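Local coordinates for protein probable transcriptional regulator (Pseudomonas aeruginosa PAO1, PDB 2GEN) that probably binds cis-regulatory DNA as a TetR-family transcriptional regulator, and is built as an assembly of two all-helical chains, at residues Leu70-Phe74 with Arg131-Ala135; Leu87-Ile92 with Val157-His162; Ile92-Val96 with Leu177-Arg181. Residue numbers count along the deposited sequence, not the author numbering.

Packing of an all-helical regulator domain can be followed outward from a single helix, 80-97, which supplies one side of contacts 2 and 3 and lies against contact 1. Contacts 2 and 3 share Ile-92, with centres about 9 Å apart; they also meet where Thr-89 CB lies 3.6 Å from Arg-181 NH2. Contact 1, its centre about 14 Å from that of contact 2, joins helices 51-76 and 118-141 and reaches helix 80-97 through Leu-70, whose CD1 is 3.6 Å from Leu-87 CD2. Contacts 1 and 3 do not touch, their nearest atoms being about 9 Å apart. None includes the predicted helix-turn-helix, residues 29-48; contact 2 borders the second subunit, which Cys-180 of contact 3 also touches.

Contact 1 (Leu70-Phe74 with Arg131-Ala135)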
loop_
_atom_site.group_PDB
_atom_site.type_symbol
_atom_site.label_atom_id
_atom_site.label_comp_id
_atom_site.label_asym_id
_atom_site.label_seq_id
_atom_site.Cartn_x
_atom_site.Cartn_y
_atom_site.Cartn_z
ATOM N N LEU A 70 -15.704 -12.998 0.905
ATOM C CA LEU A 70 -16.543 -12.303 -0.089
ATOM C C LEU A 70 -17.551 -13.221 -0.681
ATOM O O LEU A 70 -18.705 -12.840 -0.804
ATOM C CB LEU A 70 -15.717 -11.635 -1.202
ATOM C CG LEU A 70 -14.778 -10.554 -0.665
ATOM C CD1 LEU A 70 -14.131 -9.898 -1.929
ATOM C CD2 LEU A 70 -15.411 -9.485 0.248
ATOM N N GLU A 71 -17.118 -14.420 -1.038
ATOM C CA GLU A 71 -18.027 -15.425 -1.600
ATOM C C GLU A 71 -19.169 -15.706 -0.648
ATOM O O GLU A 71 -20.340 -15.619 -1.048
ATOM C CB GLU A 71 -17.254 -16.681 -2.029
ATOM C CG GLU A 71 -18.181 -17.860 -2.425
ATOM C CD GLU A 71 -18.872 -17.721 -3.781
ATOM O OE1 GLU A 71 -18.452 -16.882 -4.610
ATOM O OE2 GLU A 71 -19.838 -18.495 -4.030
ATOM N N ALA A 72 -18.844 -15.922 0.636
ATOM C CA ALA A 72 -19.894 -16.176 1.643
ATOM C C ALA A 72 -20.840 -14.982 1.755
ATOM O O ALA A 72 -22.061 -15.116 1.829
ATOM C CB ALA A 72 -19.274 -16.510 3.007
ATOM N N GLY A 73 -20.270 -13.797 1.771
ATOM C CA GLY A 73 -21.065 -12.593 1.967
ATOM C C GLY A 73 -21.923 -12.185 0.767
ATOM O O GLY A 73 -23.031 -11.702 0.948
ATOM N N PHE A 74 -21.405 -12.336 -0.446
ATOM C CA PHE A 74 -22.152 -11.870 -1.635
ATOM C C PHE A 74 -23.497 -12.566 -1.668
ATOM O O PHE A 74 -24.524 -11.917 -1.947
ATOM C CB PHE A 74 -21.359 -12.135 -2.907
ATOM C CG PHE A 74 -20.171 -11.200 -3.107
ATOM C CD1 PHE A 74 -20.232 -9.863 -2.726
ATOM C CD2 PHE A 74 -19.022 -11.655 -3.786
ATOM C CE1 PHE A 74 -19.134 -9.001 -2.924
ATOM C CE2 PHE A 74 -17.921 -10.785 -4.029
ATOM C CZ PHE A 74 -17.978 -9.470 -3.600
ATOM N N ARG A 131 -15.170 -12.573 -9.686
ATOM C CA ARG A 131 -16.298 -12.744 -8.774
ATOM C C ARG A 131 -16.775 -11.365 -8.274
ATOM O O ARG A 131 -17.979 -11.108 -8.155
ATOM C CB ARG A 131 -15.857 -13.651 -7.612
ATOM C CG ARG A 131 -16.924 -13.827 -6.551
ATOM C CD ARG A 131 -18.143 -14.564 -7.137
ATOM N NE ARG A 131 -19.343 -14.728 -6.290
ATOM C CZ ARG A 131 -20.391 -13.911 -6.348
ATOM N NH1 ARG A 131 -20.343 -12.843 -7.144
ATOM N NH2 ARG A 131 -21.474 -14.135 -5.590
ATOM N N ILE A 132 -15.837 -10.494 -7.925
ATOM C CA ILE A 132 -16.196 -9.156 -7.475
ATOM C C ILE A 132 -16.885 -8.374 -8.606
ATOM O O ILE A 132 -17.959 -7.760 -8.411
ATOM C CB ILE A 132 -14.979 -8.400 -6.957
ATOM C CG1 ILE A 132 -14.426 -9.101 -5.698
ATOM C CG2 ILE A 132 -15.337 -6.944 -6.648
ATOM C CD1 ILE A 132 -13.093 -8.466 -5.261
ATOM N N HIS A 133 -16.322 -8.451 -9.806
ATOM C CA HIS A 133 -16.945 -7.778 -10.961
ATOM C C HIS A 133 -18.368 -8.278 -11.184
ATOM O O HIS A 133 -19.288 -7.476 -11.361
ATOM C CB HIS A 133 -16.083 -7.913 -12.221
ATOM C CG HIS A 133 -16.536 -7.034 -13.343
ATOM N ND1 HIS A 133 -17.586 -7.374 -14.180
ATOM C CD2 HIS A 133 -16.094 -5.822 -13.761
ATOM C CE1 HIS A 133 -17.771 -6.403 -15.063
ATOM N NE2 HIS A 133 -16.882 -5.444 -14.830
ATOM N N ALA A 134 -18.586 -9.599 -11.085
ATOM C CA ALA A 134 -19.953 -10.148 -11.224
ATOM C C ALA A 134 -20.881 -9.683 -10.131
ATOM O O ALA A 134 -22.042 -9.375 -10.411
ATOM C CB ALA A 134 -19.908 -11.682 -11.296
ATOM N N ALA A 135 -20.364 -9.550 -8.895
ATOM C CA ALA A 135 -21.201 -9.097 -7.777
ATOM C C ALA A 135 -21.658 -7.637 -7.897
ATOM O O ALA A 135 -22.670 -7.239 -7.333
ATOM C CB ALA A 135 -20.456 -9.284 -6.447
HETATM O O HOH W 1 -21.607 -15.880 -3.459
#
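Two nearly parallel helical turns, the axes of the two segments 11.1 Å apart and crossing at 16°, are far enough apart for side chains to fill the gap. Apolar packing centres on Phe-74. Its ring receives Ala-135 CB over one face in a CH-pi contact, 3.5 Å from the centroid and almost on the ring normal, while Ile-132 CG1 sits at the ring edge, 4.1 Å from Phe-74 CZ. On the inner side Leu-70 CD1 meets Ile-132 CD1 at 3.8 Å. The polar part lies on the solvent side, with exposed Glu-71 and partly exposed Arg-131: Arg-131 NE donates to Glu-71 OE1 at 2.9 Å, a hydrogen-bonded salt bridge near the guanidinium plane, and Phe-74 CD2 lies over a face of that same group. Water 1 bridges Arg-131 NH2 (2.8 Å) and the backbone Glu-71 O (2.7 Å). Leu-70 and Phe-74 also touch helix 80-97. An apolar seam with a charged, hydrated outer edge joins helix 51-76 to helix 118-141 at the surface of the all-helical domain that follows the DNA-binding region in TetR-family proteins.

Contact 2 (Leu87-Ile92 with Val157-His162); sequences LVTSYI and VIGPAH
Two helical segments run side by side, residues 87-92 and 157-162, with the axes of the two segments 9.4 Å apart and a signed crossing angle of -23° between near-parallel N-to-C directions. The register sets Val-88 against Ile-158 (CA to CA 6.1 Å) and Ile-92 against Ala-161 (6.7 Å). Segment 157-162, part of helix 150-169, is kinked where the nitrogens of Pro-160, which has no hydrogen to donate, and Ala-161 lack a bond to the preceding turn; His-162 N resumes the pattern, bonding to Ile-158 O at 2.8 Å. Small Ala-161 leaves the main hollow. Ile-92, m at both chi angles, sends CD1 to within 3.8 Å of Ala-161 CB; Tyr-91 CD2 comes to 4.0 Å and Val-88 CG1 to 4.3 Å from that same methyl. Conversely, Ile-158 (chi1 t, chi2 p) is a bump whose CD1 fits between Leu-87 O, 3.4 Å away, and Tyr-91 CB, 3.8 Å away. This is interior packing of the helical domain that follows the DNA-binding region in TetR-family proteins, and here it borders the second subunit: His-162 ND1 is hydrogen-bonded to Asp-163 OD1 of that subunit, and Pro-160 packs on its Pro-160. At the N-terminal end of both segments, Val-157 (chi1 t) places CG1 3.9 Å from both Leu-87 CD1 and Val-88 CG2, and Val-88 CG2 also lies 3.3 Å from Val-157 O. At the C-terminal end Tyr-91, with chi1 t, extends its ring across the groove. The edge of His-162 (chi1 m) meets the tyrosine face in a T-shaped pair, centroids 4.8 Å apart and planes at 72°, and water 2 lies 3.0 Å from Tyr-91 OH and donates to His-162 O at 2.7 Å.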
loop_
_atom_site.group_PDB
_atom_site.type_symbol
_atom_site.label_atom_id
_atom_site.label_comp_id
_atom_site.label_asym_id
_atom_site.label_seq_id
_atom_site.Cartn_x
_atom_site.Cartn_y
_atom_site.Cartn_z
ATOM N N LEU A 87 -16.878 -5.623 1.149
ATOM C CA LEU A 87 -15.487 -5.574 0.697
ATOM C C LEU A 87 -14.593 -4.984 1.789
ATOM O O LEU A 87 -13.478 -5.439 1.964
ATOM C CB LEU A 87 -15.383 -4.712 -0.556
ATOM C CG LEU A 87 -16.120 -5.316 -1.788
ATOM C CD1 LEU A 87 -16.291 -4.273 -2.909
ATOM C CD2 LEU A 87 -15.351 -6.510 -2.336
ATOM N N VAL A 88 -15.120 -4.002 2.506
ATOM C CA VAL A 88 -14.332 -3.311 3.535
ATOM C C VAL A 88 -14.307 -4.070 4.852
ATOM O O VAL A 88 -13.217 -4.355 5.361
ATOM C CB VAL A 88 -14.854 -1.911 3.771
ATOM C CG1 VAL A 88 -14.069 -1.169 4.967
ATOM C CG2 VAL A 88 -14.666 -1.073 2.467
ATOM N N THR A 89 -15.489 -4.403 5.382
ATOM C CA THR A 89 -15.467 -5.130 6.721
ATOM C C THR A 89 -14.726 -6.464 6.626
ATOM O O THR A 89 -14.103 -6.867 7.593
ATOM C CB THR A 89 -16.872 -5.351 7.271
ATOM O OG1 THR A 89 -17.600 -6.204 6.376
ATOM C CG2 THR A 89 -17.599 -4.028 7.384
ATOM N N SER A 90 -14.807 -7.187 5.498
ATOM C CA SER A 90 -14.116 -8.461 5.368
ATOM C C SER A 90 -12.606 -8.288 5.494
ATOM O O SER A 90 -11.927 -9.086 6.148
ATOM C CB SER A 90 -14.497 -9.187 4.066
ATOM O OG SER A 90 -15.864 -9.492 4.083
ATOM N N TYR A 91 -12.082 -7.217 4.882
ATOM C CA TYR A 91 -10.659 -6.997 4.922
ATOM C C TYR A 91 -10.209 -6.589 6.331
ATOM O O TYR A 91 -9.286 -7.197 6.878
ATOM C CB TYR A 91 -10.251 -5.943 3.880
ATOM C CG TYR A 91 -8.790 -5.731 3.945
ATOM C CD1 TYR A 91 -7.908 -6.750 3.525
ATOM C CD2 TYR A 91 -8.256 -4.550 4.480
ATOM C CE1 TYR A 91 -6.509 -6.568 3.612
ATOM C CE2 TYR A 91 -6.874 -4.364 4.569
ATOM C CZ TYR A 91 -6.023 -5.357 4.133
ATOM O OH TYR A 91 -4.659 -5.190 4.247
ATOM N N ILE A 92 -10.910 -5.638 6.929
ATOM C CA ILE A 92 -10.532 -5.098 8.241
ATOM C C ILE A 92 -10.620 -6.249 9.263
ATOM O O ILE A 92 -9.675 -6.499 9.992
ATOM C CB ILE A 92 -11.422 -3.901 8.621
ATOM C CG1 ILE A 92 -11.076 -2.697 7.718
ATOM C CG2 ILE A 92 -11.253 -3.579 10.155
ATOM C CD1 ILE A 92 -9.674 -2.202 7.867
ATOM N N VAL A 157 -12.913 1.958 -2.970
ATOM C CA VAL A 157 -13.577 1.152 -1.919
ATOM C C VAL A 157 -12.589 0.594 -0.883
ATOM O O VAL A 157 -12.856 0.699 0.358
ATOM C CB VAL A 157 -14.437 0.016 -2.546
ATOM C CG1 VAL A 157 -14.956 -0.973 -1.428
ATOM C CG2 VAL A 157 -15.590 0.636 -3.273
ATOM N N ILE A 158 -11.485 0.028 -1.355
ATOM C CA ILE A 158 -10.525 -0.672 -0.455
ATOM C C ILE A 158 -9.264 0.106 -0.080
ATOM O O ILE A 158 -8.519 -0.302 0.844
ATOM C CB ILE A 158 -10.168 -2.116 -0.986
ATOM C CG1 ILE A 158 -9.736 -3.065 0.147
ATOM C CG2 ILE A 158 -9.135 -2.069 -2.066
ATOM C CD1 ILE A 158 -10.883 -3.326 1.134
ATOM N N GLY A 159 -8.955 1.194 -0.819
ATOM C CA GLY A 159 -7.693 1.918 -0.594
ATOM C C GLY A 159 -7.568 2.430 0.855
ATOM O O GLY A 159 -6.521 2.219 1.446
ATOM N N PRO A 160 -8.597 3.117 1.373
ATOM C CA PRO A 160 -8.445 3.572 2.786
ATOM C C PRO A 160 -8.153 2.440 3.781
ATOM O O PRO A 160 -7.217 2.553 4.608
ATOM C CB PRO A 160 -9.768 4.272 3.076
ATOM C CG PRO A 160 -10.171 4.859 1.743
ATOM C CD PRO A 160 -9.847 3.667 0.812
ATOM N N ALA A 161 -8.919 1.349 3.713
ATOM C CA ALA A 161 -8.678 0.201 4.559
ATOM C C ALA A 161 -7.284 -0.384 4.352
ATOM O O ALA A 161 -6.604 -0.650 5.320
ATOM C CB ALA A 161 -9.783 -0.895 4.321
ATOM N N HIS A 162 -6.835 -0.598 3.101
ATOM C CA HIS A 162 -5.490 -1.057 2.849
ATOM C C HIS A 162 -4.455 -0.107 3.491
ATOM O O HIS A 162 -3.466 -0.551 4.119
ATOM C CB HIS A 162 -5.224 -1.135 1.333
ATOM C CG HIS A 162 -5.759 -2.363 0.670
ATOM N ND1 HIS A 162 -5.650 -2.568 -0.701
ATOM C CD2 HIS A 162 -6.410 -3.451 1.163
ATOM C CE1 HIS A 162 -6.179 -3.744 -1.011
ATOM N NE2 HIS A 162 -6.650 -4.300 0.099
HETATM O O HOH W 2 -2.839 -3.046 3.204
#

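Contact 3 (Ile92-Val96 with Leu177-Arg181); sequences IDWVV and LADCR
Leu-177 lies across the helical turn 92-96: with chi1 t and chi2 p, its CD1 comes 3.6 Å from Ile-92 CD1, while its CD2 sits 3.6 Å from Val-95 CG1 and 4.1 Å from Val-96 CG2. A 3-10 segment, 178-180, follows, closed by Cys-180 N to Leu-177 O at 3.0 Å; Cys-180 takes the N-cap position of helix 181-192. The register pairs Val-96 with Ala-178 (CA to CA 6.7 Å) and Ile-92 with Arg-181 (6.5 Å). Val-96 CG2 reaches Ala-178 CB at 4.2 Å, and Ile-92 CG2 reaches Arg-181 CB at 4.0 Å. Arg-181, t at chi1 to chi3, stretches along to Asp-93 (chi1 m) in a bidentate salt bridge: NE to OD1 2.9 Å, NH2 to OD2 2.8 Å. Trp-168 also touches Leu-177 and Val-95. The contact thus docks the start of helix 181-192 on helix 80-97, with its apolar side (Ile-92, Val-95, Leu-177) buried; where Asp-93 and Arg-181 are partly exposed, two charged hydrogen bonds (N-H...O 154° and 162°) are consistent with a well-defined arginine orientation.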
loop_
_atom_site.group_PDB
_atom_site.type_symbol
_atom_site.label_atom_id
_atom_site.label_comp_id
_atom_site.label_asym_id
_atom_site.label_seq_id
_atom_site.Cartn_x
_atom_site.Cartn_y
_atom_site.Cartn_z
ATOM N N ILE A 92 -10.910 -5.638 6.929
ATOM C CA ILE A 92 -10.532 -5.098 8.241
ATOM C C ILE A 92 -10.620 -6.249 9.263
ATOM O O ILE A 92 -9.675 -6.499 9.992
ATOM C CB ILE A 92 -11.422 -3.901 8.621
ATOM C CG1 ILE A 92 -11.076 -2.697 7.718
ATOM C CG2 ILE A 92 -11.253 -3.579 10.155
ATOM C CD1 ILE A 92 -9.674 -2.202 7.867
ATOM N N ASP A 93 -11.727 -6.975 9.231
ATOM C CA ASP A 93 -11.930 -8.080 10.216
ATOM C C ASP A 93 -10.862 -9.140 10.063
ATOM O O ASP A 93 -10.366 -9.640 11.055
ATOM C CB ASP A 93 -13.300 -8.681 10.048
ATOM C CG ASP A 93 -14.398 -7.720 10.470
ATOM O OD1 ASP A 93 -14.073 -6.649 11.075
ATOM O OD2 ASP A 93 -15.598 -8.017 10.234
ATOM N N TRP A 94 -10.535 -9.514 8.810
ATOM C CA TRP A 94 -9.530 -10.521 8.553
ATOM C C TRP A 94 -8.138 -10.058 9.077
ATOM O O TRP A 94 -7.403 -10.840 9.723
ATOM C CB TRP A 94 -9.489 -10.899 7.055
ATOM C CG TRP A 94 -8.547 -12.069 6.823
ATOM C CD1 TRP A 94 -8.854 -13.435 6.884
ATOM C CD2 TRP A 94 -7.163 -11.983 6.542
ATOM N NE1 TRP A 94 -7.710 -14.176 6.633
ATOM C CE2 TRP A 94 -6.668 -13.315 6.415
ATOM C CE3 TRP A 94 -6.278 -10.910 6.363
ATOM C CZ2 TRP A 94 -5.309 -13.583 6.130
ATOM C CZ3 TRP A 94 -4.928 -11.189 6.059
ATOM C CH2 TRP A 94 -4.480 -12.513 5.958
ATOM N N VAL A 95 -7.810 -8.780 8.850
ATOM C CA VAL A 95 -6.530 -8.242 9.326
ATOM C C VAL A 95 -6.507 -8.254 10.868
ATOM O O VAL A 95 -5.505 -8.667 11.456
ATOM C CB VAL A 95 -6.313 -6.835 8.802
ATOM C CG1 VAL A 95 -5.167 -6.118 9.574
ATOM C CG2 VAL A 95 -6.090 -6.890 7.268
ATOM N N VAL A 96 -7.589 -7.803 11.491
ATOM C CA VAL A 96 -7.626 -7.706 12.982
ATOM C C VAL A 96 -7.432 -9.121 13.608
ATOM O O VAL A 96 -6.760 -9.260 14.637
ATOM C CB VAL A 96 -8.911 -7.029 13.489
ATOM C CG1 VAL A 96 -9.049 -7.229 15.033
ATOM C CG2 VAL A 96 -8.884 -5.541 13.142
ATOM N N LEU A 177 -7.277 -0.295 14.714
ATOM C CA LEU A 177 -7.913 -0.651 13.416
ATOM C C LEU A 177 -9.383 -1.068 13.536
ATOM O O LEU A 177 -10.197 -0.558 12.754
ATOM C CB LEU A 177 -7.108 -1.707 12.632
ATOM C CG LEU A 177 -7.575 -1.967 11.185
ATOM C CD1 LEU A 177 -7.506 -0.709 10.311
ATOM C CD2 LEU A 177 -6.788 -3.105 10.536
ATOM N N ALA A 178 -9.738 -1.937 14.504
ATOM C CA ALA A 178 -11.134 -2.329 14.725
ATOM C C ALA A 178 -12.026 -1.137 15.030
ATOM O O ALA A 178 -13.188 -1.148 14.660
ATOM C CB ALA A 178 -11.267 -3.396 15.850
ATOM N N ASP A 179 -11.485 -0.089 15.674
ATOM C CA ASP A 179 -12.295 1.086 16.007
ATOM C C ASP A 179 -12.594 1.949 14.779
ATOM O O ASP A 179 -13.347 2.892 14.877
ATOM C CB ASP A 179 -11.611 1.987 17.071
ATOM C CG ASP A 179 -11.752 1.464 18.507
ATOM O OD1 ASP A 179 -12.617 0.596 18.764
ATOM O OD2 ASP A 179 -10.973 1.963 19.384
ATOM N N CYS A 180 -11.983 1.655 13.629
ATOM C CA CYS A 180 -12.283 2.435 12.421
ATOM C C CYS A 180 -13.096 1.602 11.419
ATOM O O CYS A 180 -13.359 2.062 10.320
ATOM C CB CYS A 180 -11.004 2.862 11.734
ATOM S SG CYS A 180 -9.973 3.913 12.810
ATOM N N ARG A 181 -13.507 0.413 11.817
ATOM C CA ARG A 181 -14.242 -0.475 10.892
ATOM C C ARG A 181 -15.517 0.170 10.339
ATOM O O ARG A 181 -15.704 0.213 9.097
ATOM C CB ARG A 181 -14.562 -1.822 11.577
ATOM C CG ARG A 181 -15.479 -2.735 10.754
ATOM C CD ARG A 181 -15.944 -3.780 11.721
ATOM N NE ARG A 181 -16.412 -5.016 11.130
ATOM C CZ ARG A 181 -17.689 -5.304 10.913
ATOM N NH1 ARG A 181 -18.687 -4.407 11.136
ATOM N NH2 ARG A 181 -17.991 -6.495 10.455
#